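Local structure of thymidylate synthase 1 (Bacillus subtilis, 1BKP) at residues I10-I15 / I232-E237; K69-I74 / Y195-R200; D127-Q132 / R200-V205; D183-N188 / T224-N229. The protein catalyses the reductive methylation of dUMP to dTMP, with 5,10-methylenetetrahydrofolate serving as both methyl donor and reductant. All coordinates share one frame; numbering follows the deposited sequence.

Interaction 1 of 4, residues I10-I15 / I232-E237; sequences IIKDII and IQMERE
Lys12 and Met234 mark the nearest backbone approach, with their CA atoms 8.5 Å apart, a gap that the side chain of Met234 spans between helix 3-17 and segment 232-237 on helix 227-235. In this thymidylate synthase fold the helix 3-17 lies against the mixed beta-sheet, Ile10 and Ile14 touching strands 39-49 and 209-223, and the contact joins its flank to helix 227-235. Of the 141 Å² buried, 84 Å² belongs to Met234. Its chain runs out extended and then bends at chi3 (-51°), which separates the work of SD from that of CE. SD rests on the beta-branch of Ile11, 3.9 Å from CG2 of that residue, and passes 4.4 Å from CB of Lys12, whose side chain is otherwise exposed. With chi1 at -63°, Ile11 turns CG2 to the sulfur, while the CG1 branch carries CD1 away to Met184. With an alanine in place of Met234, Ile11 CG2 and Ile15 CD1 would probably lose the apolar partner they share, opening a gap between the two helices. The side chain of Ile11 lies about 4 Å from that of Val222, predicted to contribute to a dUMP site shared across the dimer. One turn along from Ile11, the bond from Ile15 N to Ile11 O is 2.9 Å long, and Ile15 meets the methionine tip to tip, CD1 to Met234 CE at 3.7 Å.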
loop_
_atom_site.group_PDB
_atom_site.type_symbol
_atom_site.label_atom_id
_atom_site.label_comp_id
_atom_site.label_asym_id
_atom_site.label_seq_id
_atom_site.Cartn_x
_atom_site.Cartn_y
_atom_site.Cartn_z
ATOM N N ILE A 10 14.954 10.660 -7.145
ATOM C CA ILE A 10 13.586 10.553 -7.677
ATOM C C ILE A 10 13.242 11.705 -8.572
ATOM O O ILE A 10 12.698 11.536 -9.704
ATOM C CB ILE A 10 12.567 10.436 -6.554
ATOM C CG1 ILE A 10 12.875 9.095 -5.794
ATOM C CG2 ILE A 10 11.103 10.476 -7.091
ATOM C CD1 ILE A 10 12.029 8.849 -4.545
ATOM N N ILE A 11 13.613 12.898 -8.139
ATOM C CA ILE A 11 13.257 14.089 -8.969
ATOM C C ILE A 11 13.933 14.003 -10.354
ATOM O O ILE A 11 13.323 14.310 -11.359
ATOM C CB ILE A 11 13.698 15.442 -8.196
ATOM C CG1 ILE A 11 12.921 15.606 -6.857
ATOM C CG2 ILE A 11 13.573 16.658 -9.183
ATOM C CD1 ILE A 11 11.422 15.785 -7.052
ATOM N N LYS A 12 15.208 13.615 -10.399
ATOM C CA LYS A 12 15.944 13.505 -11.664
ATOM C C LYS A 12 15.292 12.470 -12.580
ATOM O O LYS A 12 15.236 12.642 -13.807
ATOM C CB LYS A 12 17.384 13.066 -11.313
ATOM C CG LYS A 12 18.423 13.115 -12.419
ATOM C CD LYS A 12 18.970 14.527 -12.582
ATOM C CE LYS A 12 20.008 14.588 -13.711
ATOM N NZ LYS A 12 20.383 15.965 -14.150
ATOM N N ASP A 13 14.762 11.411 -11.970
ATOM C CA ASP A 13 14.114 10.365 -12.735
ATOM C C ASP A 13 12.833 10.868 -13.369
ATOM O O ASP A 13 12.456 10.497 -14.520
ATOM C CB ASP A 13 13.812 9.149 -11.830
ATOM C CG ASP A 13 13.197 8.012 -12.618
ATOM O OD1 ASP A 13 13.801 7.681 -13.630
ATOM O OD2 ASP A 13 12.148 7.440 -12.293
ATOM N N ILE A 14 12.161 11.760 -12.648
ATOM C CA ILE A 14 10.922 12.303 -13.142
ATOM C C ILE A 14 11.152 13.323 -14.279
ATOM O O ILE A 14 10.483 13.263 -15.376
ATOM C CB ILE A 14 10.103 12.978 -11.950
ATOM C CG1 ILE A 14 9.618 11.898 -10.978
ATOM C CG2 ILE A 14 8.861 13.788 -12.470
ATOM C CD1 ILE A 14 8.946 12.532 -9.667
ATOM N N ILE A 15 12.149 14.195 -14.052
ATOM C CA ILE A 15 12.480 15.216 -15.026
ATOM C C ILE A 15 12.946 14.499 -16.260
ATOM O O ILE A 15 12.532 14.858 -17.309
ATOM C CB ILE A 15 13.620 16.138 -14.579
ATOM C CG1 ILE A 15 13.121 17.127 -13.531
ATOM C CG2 ILE A 15 14.226 16.838 -15.787
ATOM C CD1 ILE A 15 14.280 17.837 -12.850
ATOM N N ILE A 232 17.471 23.833 -9.489
ATOM C CA ILE A 232 18.299 24.604 -8.548
ATOM C C ILE A 232 18.554 23.806 -7.288
ATOM O O ILE A 232 19.718 23.635 -6.880
ATOM C CB ILE A 232 17.604 25.939 -8.125
ATOM C CG1 ILE A 232 17.650 26.926 -9.281
ATOM C CG2 ILE A 232 18.273 26.583 -6.800
ATOM C CD1 ILE A 232 16.727 28.130 -8.927
ATOM N N GLN A 233 17.494 23.296 -6.647
ATOM C CA GLN A 233 17.670 22.508 -5.434
ATOM C C GLN A 233 18.659 21.396 -5.566
ATOM O O GLN A 233 19.338 21.062 -4.651
ATOM C CB GLN A 233 16.372 21.823 -5.024
ATOM C CG GLN A 233 15.689 22.568 -4.034
ATOM C CD GLN A 233 14.437 21.918 -3.590
ATOM O OE1 GLN A 233 13.374 22.147 -4.210
ATOM N NE2 GLN A 233 14.522 21.127 -2.468
ATOM N N MET A 234 18.643 20.724 -6.696
ATOM C CA MET A 234 19.515 19.628 -6.901
ATOM C C MET A 234 20.972 19.967 -6.930
ATOM O O MET A 234 21.766 19.091 -6.692
ATOM C CB MET A 234 19.111 18.845 -8.137
ATOM C CG MET A 234 17.921 17.915 -7.789
ATOM S SD MET A 234 17.430 16.921 -9.129
ATOM C CE MET A 234 17.198 18.084 -10.534
ATOM N N GLU A 235 21.325 21.178 -7.342
ATOM C CA GLU A 235 22.723 21.584 -7.410
ATOM C C GLU A 235 23.181 22.234 -6.131
ATOM O O GLU A 235 24.320 22.618 -6.023
ATOM C CB GLU A 235 22.962 22.643 -8.518
ATOM C CG GLU A 235 22.696 22.250 -9.975
ATOM C CD GLU A 235 22.650 23.505 -10.962
ATOM O OE1 GLU A 235 23.163 24.633 -10.653
ATOM O OE2 GLU A 235 22.091 23.348 -12.078
ATOM N N ARG A 236 22.296 22.372 -5.170
ATOM C CA ARG A 236 22.695 23.001 -3.912
ATOM C C ARG A 236 23.512 22.153 -2.956
ATOM O O ARG A 236 23.534 20.902 -3.012
ATOM C CB ARG A 236 21.423 23.514 -3.217
ATOM C CG ARG A 236 21.346 24.981 -3.253
ATOM C CD ARG A 236 20.068 25.566 -3.724
ATOM N NE ARG A 236 19.091 25.810 -2.726
ATOM C CZ ARG A 236 18.268 26.870 -2.513
ATOM N NH1 ARG A 236 18.168 28.060 -3.157
ATOM N NH2 ARG A 236 17.286 26.570 -1.679
ATOM N N GLU A 237 24.234 22.830 -2.081
ATOM C CA GLU A 237 25.022 22.159 -1.077
ATOM C C GLU A 237 24.082 21.386 -0.130
ATOM O O GLU A 237 22.943 21.831 0.089
ATOM C CB GLU A 237 25.811 23.269 -0.339
ATOM C CG GLU A 237 26.919 22.871 0.575
ATOM C CD GLU A 237 27.975 23.974 0.693
ATOM O OE1 GLU A 237 27.593 25.123 0.998
ATOM O OE2 GLU A 237 29.175 23.689 0.451
#

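Interaction 2 of 4, residues K69-I74 / Y195-R200; sequences KELLWI and YNVLQR
Asn196 OD1 accepts from Arg200 NE at 2.8 Å, a fairly straight bond (159° at the hydrogen) that ties two consecutive turns of helix 188-206 together on the side turned from helix 64-75. The contact between these helices is apolar, and its form is knobs-into-holes: Leu71 is the knob, entering a hole lined by Val197 and Leu198, with Gln194 and Met201 completing it at the i, i+3, i+4 and i+7 positions. Both methyls of Leu71 take part. CD2 reaches Leu198 CB at 3.9 Å and is equally near the backbone N of Leu198, while CD1 lies 4.1 Å from the same CB, so the forked end of Leu71 sits on Leu198 CB, the two side chains crossing at a slant. The Leu71 CG is anti to its backbone N (chi1 -175°), which aims the branch at the neighbouring helix. Leu71 supplies 97 Å² of the 190 Å² buried, and all three touching residues are buried. Beneath them, Leu198 reaches Trp166 of strand 161-169, and Tyr195 hydrogen-bonds through OH to Trp75 NE1, so helix 188-206 is tied to the central sheet and, through Trp75, to the end of helix 64-75. Val197 sits more loosely in the hole, its CG1 4.4 Å from Leu71 CD2.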
loop_
_atom_site.group_PDB
_atom_site.type_symbol
_atom_site.label_atom_id
_atom_site.label_comp_id
_atom_site.label_asym_id
_atom_site.label_seq_id
_atom_site.Cartn_x
_atom_site.Cartn_y
_atom_site.Cartn_z
ATOM N N LYS A 69 2.163 19.861 13.737
ATOM C CA LYS A 69 0.790 20.267 14.128
ATOM C C LYS A 69 -0.313 19.484 13.428
ATOM O O LYS A 69 -1.305 19.069 14.116
ATOM C CB LYS A 69 0.564 21.792 14.010
ATOM C CG LYS A 69 1.322 22.603 15.056
ATOM C CD LYS A 69 1.293 24.066 14.639
ATOM C CE LYS A 69 1.923 24.940 15.700
ATOM N NZ LYS A 69 2.011 26.345 15.219
ATOM N N GLU A 70 -0.189 19.342 12.085
ATOM C CA GLU A 70 -1.179 18.601 11.284
ATOM C C GLU A 70 -1.140 17.151 11.716
ATOM O O GLU A 70 -2.183 16.547 11.878
ATOM C CB GLU A 70 -0.840 18.692 9.810
ATOM C CG GLU A 70 -1.814 18.024 8.924
ATOM C CD GLU A 70 -1.266 18.015 7.522
ATOM O OE1 GLU A 70 -1.320 19.083 6.886
ATOM O OE2 GLU A 70 -0.595 17.044 7.160
ATOM N N LEU A 71 0.048 16.603 11.959
ATOM C CA LEU A 71 0.100 15.194 12.475
ATOM C C LEU A 71 -0.712 15.032 13.764
ATOM O O LEU A 71 -1.511 14.118 13.892
ATOM C CB LEU A 71 1.556 14.792 12.709
ATOM C CG LEU A 71 1.713 13.312 13.125
ATOM C CD1 LEU A 71 1.520 12.401 11.892
ATOM C CD2 LEU A 71 3.071 13.132 13.769
ATOM N N LEU A 72 -0.565 15.955 14.737
ATOM C CA LEU A 72 -1.302 15.826 16.016
ATOM C C LEU A 72 -2.819 15.964 15.856
ATOM O O LEU A 72 -3.587 15.249 16.480
ATOM C CB LEU A 72 -0.803 16.865 17.038
ATOM C CG LEU A 72 0.700 16.718 17.391
ATOM C CD1 LEU A 72 1.204 17.997 18.236
ATOM C CD2 LEU A 72 0.838 15.423 18.235
ATOM N N TRP A 73 -3.231 16.839 14.950
ATOM C CA TRP A 73 -4.637 17.103 14.683
ATOM C C TRP A 73 -5.236 15.757 14.147
ATOM O O TRP A 73 -6.360 15.375 14.487
ATOM C CB TRP A 73 -4.721 18.171 13.564
ATOM C CG TRP A 73 -6.082 18.484 13.060
ATOM C CD1 TRP A 73 -7.160 18.850 13.794
ATOM C CD2 TRP A 73 -6.522 18.479 11.687
ATOM N NE1 TRP A 73 -8.259 19.076 12.976
ATOM C CE2 TRP A 73 -7.878 18.881 11.677
ATOM C CE3 TRP A 73 -5.902 18.196 10.477
ATOM C CZ2 TRP A 73 -8.607 18.999 10.506
ATOM C CZ3 TRP A 73 -6.647 18.315 9.283
ATOM C CH2 TRP A 73 -7.949 18.707 9.308
ATOM N N ILE A 74 -4.582 15.152 13.152
ATOM C CA ILE A 74 -5.089 13.888 12.602
ATOM C C ILE A 74 -4.992 12.645 13.563
ATOM O O ILE A 74 -6.018 11.899 13.788
ATOM C CB ILE A 74 -4.310 13.527 11.296
ATOM C CG1 ILE A 74 -4.496 14.652 10.196
ATOM C CG2 ILE A 74 -4.835 12.163 10.668
ATOM C CD1 ILE A 74 -3.293 14.501 9.090
ATOM N N TYR A 195 5.653 11.690 8.918
ATOM C CA TYR A 195 5.428 10.295 9.343
ATOM C C TYR A 195 6.585 9.697 10.124
ATOM O O TYR A 195 6.381 8.758 10.962
ATOM C CB TYR A 195 4.868 9.391 8.182
ATOM C CG TYR A 195 3.376 9.535 8.137
ATOM C CD1 TYR A 195 2.760 10.664 7.500
ATOM C CD2 TYR A 195 2.542 8.574 8.779
ATOM C CE1 TYR A 195 1.366 10.827 7.496
ATOM C CE2 TYR A 195 1.158 8.717 8.812
ATOM C CZ TYR A 195 0.584 9.863 8.154
ATOM O OH TYR A 195 -0.787 9.985 8.233
ATOM N N ASN A 196 7.805 10.212 9.893
ATOM C CA ASN A 196 8.923 9.723 10.702
ATOM C C ASN A 196 8.746 10.232 12.167
ATOM O O ASN A 196 9.029 9.509 13.177
ATOM C CB ASN A 196 10.258 10.224 10.108
ATOM C CG ASN A 196 11.433 9.596 10.800
ATOM O OD1 ASN A 196 11.991 10.222 11.628
ATOM N ND2 ASN A 196 11.706 8.281 10.565
ATOM N N VAL A 197 8.224 11.452 12.311
ATOM C CA VAL A 197 7.948 11.955 13.681
ATOM C C VAL A 197 6.913 11.010 14.375
ATOM O O VAL A 197 7.123 10.558 15.490
ATOM C CB VAL A 197 7.436 13.445 13.667
ATOM C CG1 VAL A 197 7.159 13.915 15.122
ATOM C CG2 VAL A 197 8.549 14.267 13.092
ATOM N N LEU A 198 5.919 10.543 13.618
ATOM C CA LEU A 198 4.928 9.670 14.200
ATOM C C LEU A 198 5.640 8.339 14.641
ATOM O O LEU A 198 5.293 7.790 15.680
ATOM C CB LEU A 198 3.851 9.310 13.175
ATOM C CG LEU A 198 2.726 8.411 13.701
ATOM C CD1 LEU A 198 1.855 9.184 14.778
ATOM C CD2 LEU A 198 1.867 7.982 12.443
ATOM N N GLN A 199 6.588 7.840 13.840
ATOM C CA GLN A 199 7.300 6.630 14.199
ATOM C C GLN A 199 7.984 6.816 15.552
ATOM O O GLN A 199 7.945 5.879 16.422
ATOM C CB GLN A 199 8.370 6.284 13.187
ATOM C CG GLN A 199 8.930 4.895 13.409
ATOM C CD GLN A 199 9.948 4.530 12.356
ATOM O OE1 GLN A 199 10.355 5.391 11.604
ATOM N NE2 GLN A 199 10.403 3.258 12.323
ATOM N N ARG A 200 8.760 7.909 15.660
ATOM C CA ARG A 200 9.468 8.240 16.907
ATOM C C ARG A 200 8.525 8.400 18.081
ATOM O O ARG A 200 8.830 7.895 19.191
ATOM C CB ARG A 200 10.337 9.494 16.711
ATOM C CG ARG A 200 11.463 9.208 15.606
ATOM C CD ARG A 200 12.284 10.449 15.239
ATOM N NE ARG A 200 13.181 10.055 14.162
ATOM C CZ ARG A 200 14.490 9.918 14.296
ATOM N NH1 ARG A 200 15.115 10.257 15.442
ATOM N NH2 ARG A 200 15.172 9.524 13.260
#

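Interaction 3 of 4, residues D127-Q132 / R200-V205; sequences DYLLHQ and RMIAQV
Ile202 is met by two leucines of helix 125-135, one at CG2 and CG1, the other at CD1. Leu130 CD2 comes nearest, 3.9 Å from Ile202 CG2 and 4.1 Å from its CG1, the two side chains crossing obliquely; Leu129 lies nearly at right angles to the isoleucine, its CD2 4.2 Å from Ile202 CD1. The same Leu130 methyl extends one turn on to Val205, whose CG2 is 4.3 Å away. This is helix-on-helix packing within the thymidylate synthase fold. The short axes cross at -50°, the angle expected of ridges-into-grooves packing, and stay 11.1 Å apart, consistent with contact through branched side chains and not between backbones. The isoleucine's CG1 is anti to its carbonyl carbon (chi1 -73°), which lets CG2 and CD1 serve separate leucines. In the next shell, Trp166 of strand 161-169 touches both Leu129 and Ile202, so the pair rests on the central sheet. Farther out, polar bonds tie each helix to other parts of the chain, consistent with their setting the helices in place: Gln204 NE2 reaches the carbonyls of Asn247 and Val250, Asp127 OD1 the hydroxyl of Tyr254. Tyr128 has Arg116 as a cation-pi partner, and Gln132 CG stands 3.3 Å above the ring plane of Tyr128, off-centre. The amide of Gln132 turns to its neighbour instead, and His131 ND1 donates in the ring plane to a lone pair of Gln132 OE1 at 3.1 Å.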
loop_
_atom_site.group_PDB
_atom_site.type_symbol
_atom_site.label_atom_id
_atom_site.label_comp_id
_atom_site.label_asym_id
_atom_site.label_seq_id
_atom_site.Cartn_x
_atom_site.Cartn_y
_atom_site.Cartn_z
ATOM N N ASP A 127 -5.950 3.534 19.249
ATOM C CA ASP A 127 -5.832 2.773 20.499
ATOM C C ASP A 127 -5.718 1.282 20.257
ATOM O O ASP A 127 -4.963 0.593 20.969
ATOM C CB ASP A 127 -7.042 3.059 21.379
ATOM C CG ASP A 127 -7.008 4.477 21.959
ATOM O OD1 ASP A 127 -5.891 5.032 22.175
ATOM O OD2 ASP A 127 -8.112 5.031 22.099
ATOM N N TYR A 128 -6.322 0.803 19.166
ATOM C CA TYR A 128 -6.234 -0.593 18.897
ATOM C C TYR A 128 -4.759 -0.890 18.491
ATOM O O TYR A 128 -4.095 -1.816 18.995
ATOM C CB TYR A 128 -7.163 -0.974 17.735
ATOM C CG TYR A 128 -7.142 -2.468 17.513
ATOM C CD1 TYR A 128 -7.912 -3.321 18.320
ATOM C CD2 TYR A 128 -6.323 -3.033 16.542
ATOM C CE1 TYR A 128 -7.882 -4.679 18.149
ATOM C CE2 TYR A 128 -6.288 -4.389 16.358
ATOM C CZ TYR A 128 -7.081 -5.190 17.146
ATOM O OH TYR A 128 -7.147 -6.503 16.771
ATOM N N LEU A 129 -4.201 -0.036 17.623
ATOM C CA LEU A 129 -2.803 -0.225 17.204
ATOM C C LEU A 129 -1.857 -0.143 18.406
ATOM O O LEU A 129 -0.960 -1.008 18.562
ATOM C CB LEU A 129 -2.404 0.938 16.220
ATOM C CG LEU A 129 -0.862 0.980 15.830
ATOM C CD1 LEU A 129 -0.493 -0.285 15.020
ATOM C CD2 LEU A 129 -0.441 2.289 15.063
ATOM N N LEU A 130 -2.040 0.851 19.286
ATOM C CA LEU A 130 -1.098 1.009 20.432
ATOM C C LEU A 130 -1.084 -0.257 21.322
ATOM O O LEU A 130 0.002 -0.825 21.638
ATOM C CB LEU A 130 -1.493 2.231 21.257
ATOM C CG LEU A 130 -1.060 3.562 20.602
ATOM C CD1 LEU A 130 -1.604 4.635 21.437
ATOM C CD2 LEU A 130 0.490 3.782 20.411
ATOM N N HIS A 131 -2.293 -0.793 21.536
ATOM C CA HIS A 131 -2.469 -1.985 22.343
ATOM C C HIS A 131 -1.777 -3.179 21.676
ATOM O O HIS A 131 -1.057 -3.934 22.305
ATOM C CB HIS A 131 -3.937 -2.270 22.567
ATOM C CG HIS A 131 -4.191 -3.577 23.315
ATOM N ND1 HIS A 131 -4.160 -4.805 22.688
ATOM C CD2 HIS A 131 -4.380 -3.831 24.625
ATOM C CE1 HIS A 131 -4.296 -5.760 23.594
ATOM N NE2 HIS A 131 -4.436 -5.200 24.774
ATOM N N GLN A 132 -2.022 -3.353 20.373
ATOM C CA GLN A 132 -1.469 -4.490 19.609
ATOM C C GLN A 132 0.054 -4.491 19.432
ATOM O O GLN A 132 0.701 -5.557 19.504
ATOM C CB GLN A 132 -2.157 -4.577 18.237
ATOM C CG GLN A 132 -3.665 -5.019 18.356
ATOM C CD GLN A 132 -3.807 -6.454 18.990
ATOM O OE1 GLN A 132 -4.082 -6.597 20.162
ATOM N NE2 GLN A 132 -3.566 -7.472 18.202
ATOM N N ARG A 200 8.760 7.909 15.660
ATOM C CA ARG A 200 9.468 8.240 16.907
ATOM C C ARG A 200 8.525 8.400 18.081
ATOM O O ARG A 200 8.830 7.895 19.191
ATOM C CB ARG A 200 10.337 9.494 16.711
ATOM C CG ARG A 200 11.463 9.208 15.606
ATOM C CD ARG A 200 12.284 10.449 15.239
ATOM N NE ARG A 200 13.181 10.055 14.162
ATOM C CZ ARG A 200 14.490 9.918 14.296
ATOM N NH1 ARG A 200 15.115 10.257 15.442
ATOM N NH2 ARG A 200 15.172 9.524 13.260
ATOM N N MET A 201 7.366 9.039 17.898
ATOM C CA MET A 201 6.413 9.184 19.020
ATOM C C MET A 201 5.921 7.840 19.548
ATOM O O MET A 201 5.908 7.583 20.774
ATOM C CB MET A 201 5.176 9.932 18.570
ATOM C CG MET A 201 5.514 11.481 18.385
ATOM S SD MET A 201 4.119 12.261 17.503
ATOM C CE MET A 201 2.809 12.336 18.718
ATOM N N ILE A 202 5.537 6.982 18.592
ATOM C CA ILE A 202 4.901 5.700 18.924
ATOM C C ILE A 202 5.928 4.741 19.494
ATOM O O ILE A 202 5.654 4.053 20.444
ATOM C CB ILE A 202 3.961 5.055 17.740
ATOM C CG1 ILE A 202 2.627 5.861 17.622
ATOM C CG2 ILE A 202 3.663 3.514 18.118
ATOM C CD1 ILE A 202 1.785 5.546 16.437
ATOM N N ALA A 203 7.124 4.736 18.957
ATOM C CA ALA A 203 8.148 3.853 19.489
ATOM C C ALA A 203 8.465 4.241 20.978
ATOM O O ALA A 203 8.658 3.344 21.847
ATOM C CB ALA A 203 9.410 4.009 18.637
ATOM N N GLN A 204 8.428 5.577 21.269
ATOM C CA GLN A 204 8.767 6.042 22.588
ATOM C C GLN A 204 7.743 5.552 23.594
ATOM O O GLN A 204 8.136 5.068 24.630
ATOM C CB GLN A 204 8.899 7.576 22.621
ATOM C CG GLN A 204 9.031 8.127 24.096
ATOM C CD GLN A 204 9.492 9.570 24.111
ATOM O OE1 GLN A 204 10.455 9.900 23.440
ATOM N NE2 GLN A 204 8.799 10.451 24.890
ATOM N N VAL A 205 6.458 5.585 23.250
ATOM C CA VAL A 205 5.424 5.199 24.173
ATOM C C VAL A 205 5.070 3.688 24.271
ATOM O O VAL A 205 4.279 3.280 25.140
ATOM C CB VAL A 205 4.198 6.026 23.973
ATOM C CG1 VAL A 205 4.543 7.477 24.200
ATOM C CG2 VAL A 205 3.558 5.798 22.585
#

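Interaction 4 of 4, residues D183-N188 / T224-N229; sequences DMALGN and TRHIDN
The imidazole of His226 is bordered in its own plane, at ND1, by a water 2.7 Å away, while Ala185 CB and Leu186 CD1 approach the ring obliquely: the methyl of Ala185 is 3.9 Å from His226 ND1, and CD1 of Leu186 is 3.7 Å from His226 CE1. Leu186 and His226 cross at about a right angle. Elsewhere NE2 of the histidine hydrogen-bonds to the carbonyl of Glu275, and Phe274 meets the ring edge-to-face, so the rotation of the imidazole is fixed from several directions. The CG of His226 is anti to the carbonyl carbon (chi1 -69°), which sends the ring across to the loop after strand 172-183. The water also donates to Asp183 OD1 at 2.7 Å, bridging that residue to His226. In the thymidylate synthase fold residues 183-188 form the turn between strand 172-183 and helix 188-206, and Asp183 is predicted to take part in a dUMP site shared with the partner subunit and to bind the folate cofactor. Its side chain folds back in an Asx motif: Leu186 N meets OD1 from above the carboxylate plane, 73° out of it, in a nearly linear bond (175°, 3.2 Å). Ala185 N adds a weak bond to the same oxygen. The main-chain carbonyl is gripped twice as well, Gly187 N at 2.8 Å and Asn188 N at 3.0 Å reaching Asp183 O from opposite faces of its plane.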
loop_
_atom_site.group_PDB
_atom_site.type_symbol
_atom_site.label_atom_id
_atom_site.label_comp_id
_atom_site.label_asym_id
_atom_site.label_seq_id
_atom_site.Cartn_x
_atom_site.Cartn_y
_atom_site.Cartn_z
ATOM N N ASP A 183 2.645 15.288 -4.700
ATOM C CA ASP A 183 3.244 16.389 -5.476
ATOM C C ASP A 183 4.653 16.350 -4.874
ATOM O O ASP A 183 4.824 16.652 -3.655
ATOM C CB ASP A 183 2.506 17.683 -5.069
ATOM C CG ASP A 183 3.170 18.936 -5.587
ATOM O OD1 ASP A 183 4.356 18.929 -5.952
ATOM O OD2 ASP A 183 2.445 19.924 -5.734
ATOM N N MET A 184 5.648 15.935 -5.676
ATOM C CA MET A 184 7.011 15.807 -5.187
ATOM C C MET A 184 7.697 17.062 -4.731
ATOM O O MET A 184 8.578 16.979 -3.887
ATOM C CB MET A 184 7.896 15.087 -6.199
ATOM C CG MET A 184 7.351 13.639 -6.470
ATOM S SD MET A 184 7.294 12.638 -4.968
ATOM C CE MET A 184 9.008 12.388 -4.715
ATOM N N ALA A 185 7.287 18.210 -5.287
ATOM C CA ALA A 185 7.912 19.475 -4.931
ATOM C C ALA A 185 7.418 19.996 -3.628
ATOM O O ALA A 185 8.208 20.376 -2.819
ATOM C CB ALA A 185 7.648 20.559 -6.033
ATOM N N LEU A 186 6.100 20.085 -3.483
ATOM C CA LEU A 186 5.485 20.653 -2.310
ATOM C C LEU A 186 5.019 19.665 -1.216
ATOM O O LEU A 186 5.167 19.918 -0.064
ATOM C CB LEU A 186 4.303 21.478 -2.763
ATOM C CG LEU A 186 4.791 22.626 -3.714
ATOM C CD1 LEU A 186 3.600 23.199 -4.437
ATOM C CD2 LEU A 186 5.494 23.736 -2.907
ATOM N N GLY A 187 4.422 18.571 -1.595
ATOM C CA GLY A 187 3.930 17.683 -0.597
ATOM C C GLY A 187 4.878 16.618 -0.035
ATOM O O GLY A 187 4.924 16.432 1.168
ATOM N N ASN A 188 5.666 15.977 -0.882
ATOM C CA ASN A 188 6.508 14.904 -0.386
ATOM C C ASN A 188 7.473 15.249 0.801
ATOM O O ASN A 188 7.513 14.479 1.821
ATOM C CB ASN A 188 7.300 14.305 -1.545
ATOM C CG ASN A 188 8.186 13.169 -1.100
ATOM O OD1 ASN A 188 9.390 13.334 -1.031
ATOM N ND2 ASN A 188 7.598 11.961 -0.960
ATOM N N THR A 224 5.021 21.138 -14.201
ATOM C CA THR A 224 6.122 21.605 -15.074
ATOM C C THR A 224 6.765 22.908 -14.661
ATOM O O THR A 224 7.944 23.017 -14.764
ATOM C CB THR A 224 5.654 21.753 -16.602
ATOM O OG1 THR A 224 4.481 22.599 -16.625
ATOM C CG2 THR A 224 5.318 20.329 -17.165
ATOM N N ARG A 225 6.006 23.876 -14.183
ATOM C CA ARG A 225 6.668 25.146 -13.758
ATOM C C ARG A 225 7.465 25.025 -12.504
ATOM O O ARG A 225 8.061 26.023 -12.042
ATOM C CB ARG A 225 5.653 26.266 -13.578
ATOM C CG ARG A 225 5.010 26.661 -14.875
ATOM C CD ARG A 225 3.951 27.778 -14.631
ATOM N NE ARG A 225 3.333 28.196 -15.878
ATOM C CZ ARG A 225 2.421 29.170 -15.991
ATOM N NH1 ARG A 225 1.992 29.864 -14.936
ATOM N NH2 ARG A 225 1.923 29.432 -17.191
ATOM N N HIS A 226 7.411 23.856 -11.844
ATOM C CA HIS A 226 8.236 23.735 -10.637
ATOM C C HIS A 226 9.608 23.220 -10.972
ATOM O O HIS A 226 10.481 23.253 -10.147
ATOM C CB HIS A 226 7.558 22.838 -9.590
ATOM C CG HIS A 226 6.346 23.462 -9.008
ATOM N ND1 HIS A 226 5.364 22.747 -8.383
ATOM C CD2 HIS A 226 5.910 24.750 -9.052
ATOM C CE1 HIS A 226 4.352 23.554 -8.055
ATOM N NE2 HIS A 226 4.662 24.780 -8.445
ATOM N N ILE A 227 9.780 22.759 -12.222
ATOM C CA ILE A 227 11.027 22.150 -12.654
ATOM C C ILE A 227 12.311 23.008 -12.480
ATOM O O ILE A 227 13.339 22.516 -11.985
ATOM C CB ILE A 227 10.848 21.589 -14.065
ATOM C CG1 ILE A 227 9.958 20.332 -13.999
ATOM C CG2 ILE A 227 12.268 21.224 -14.674
ATOM C CD1 ILE A 227 9.521 19.948 -15.314
ATOM N N ASP A 228 12.270 24.270 -12.936
ATOM C CA ASP A 228 13.452 25.088 -12.760
ATOM C C ASP A 228 13.950 25.174 -11.341
ATOM O O ASP A 228 15.156 25.062 -11.122
ATOM C CB ASP A 228 13.334 26.512 -13.341
ATOM C CG ASP A 228 14.615 27.373 -12.998
ATOM O OD1 ASP A 228 15.757 26.984 -13.413
ATOM O OD2 ASP A 228 14.498 28.391 -12.244
ATOM N N ASN A 229 13.054 25.396 -10.371
ATOM C CA ASN A 229 13.462 25.503 -8.956
ATOM C C ASN A 229 14.018 24.152 -8.486
ATOM O O ASN A 229 14.987 24.123 -7.736
ATOM C CB ASN A 229 12.287 25.797 -8.026
ATOM C CG ASN A 229 11.940 27.274 -7.943
ATOM O OD1 ASN A 229 12.666 28.134 -8.410
ATOM N ND2 ASN A 229 10.753 27.553 -7.434
HETATM O O HOH W 1 5.117 20.016 -8.360
#

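The four contacts form two neighbouring pairs. Interactions 1 and 4, with centres about 10 Å apart, share helix 227-235 and meet through Met184, which packs on Ile10, Ile11 and Ile14. Interactions 2 and 3, about 12 Å apart by centres, share helix 188-206 and Arg200, and Met201 touches Leu71 and Leu72 between them. The pairs are well separated: the centres of 1 and 3 lie about 35 Å apart, on opposite sides of the chain's centre. Along the sequence interaction 1 encloses the other three, whereas 2, 3 and 4 cross one another. The loop of interaction 4 leads straight into helix 188-206, so the turn holding the predicted ligand residue Asp183 is continuous with the helix packed in interactions 2 and 3.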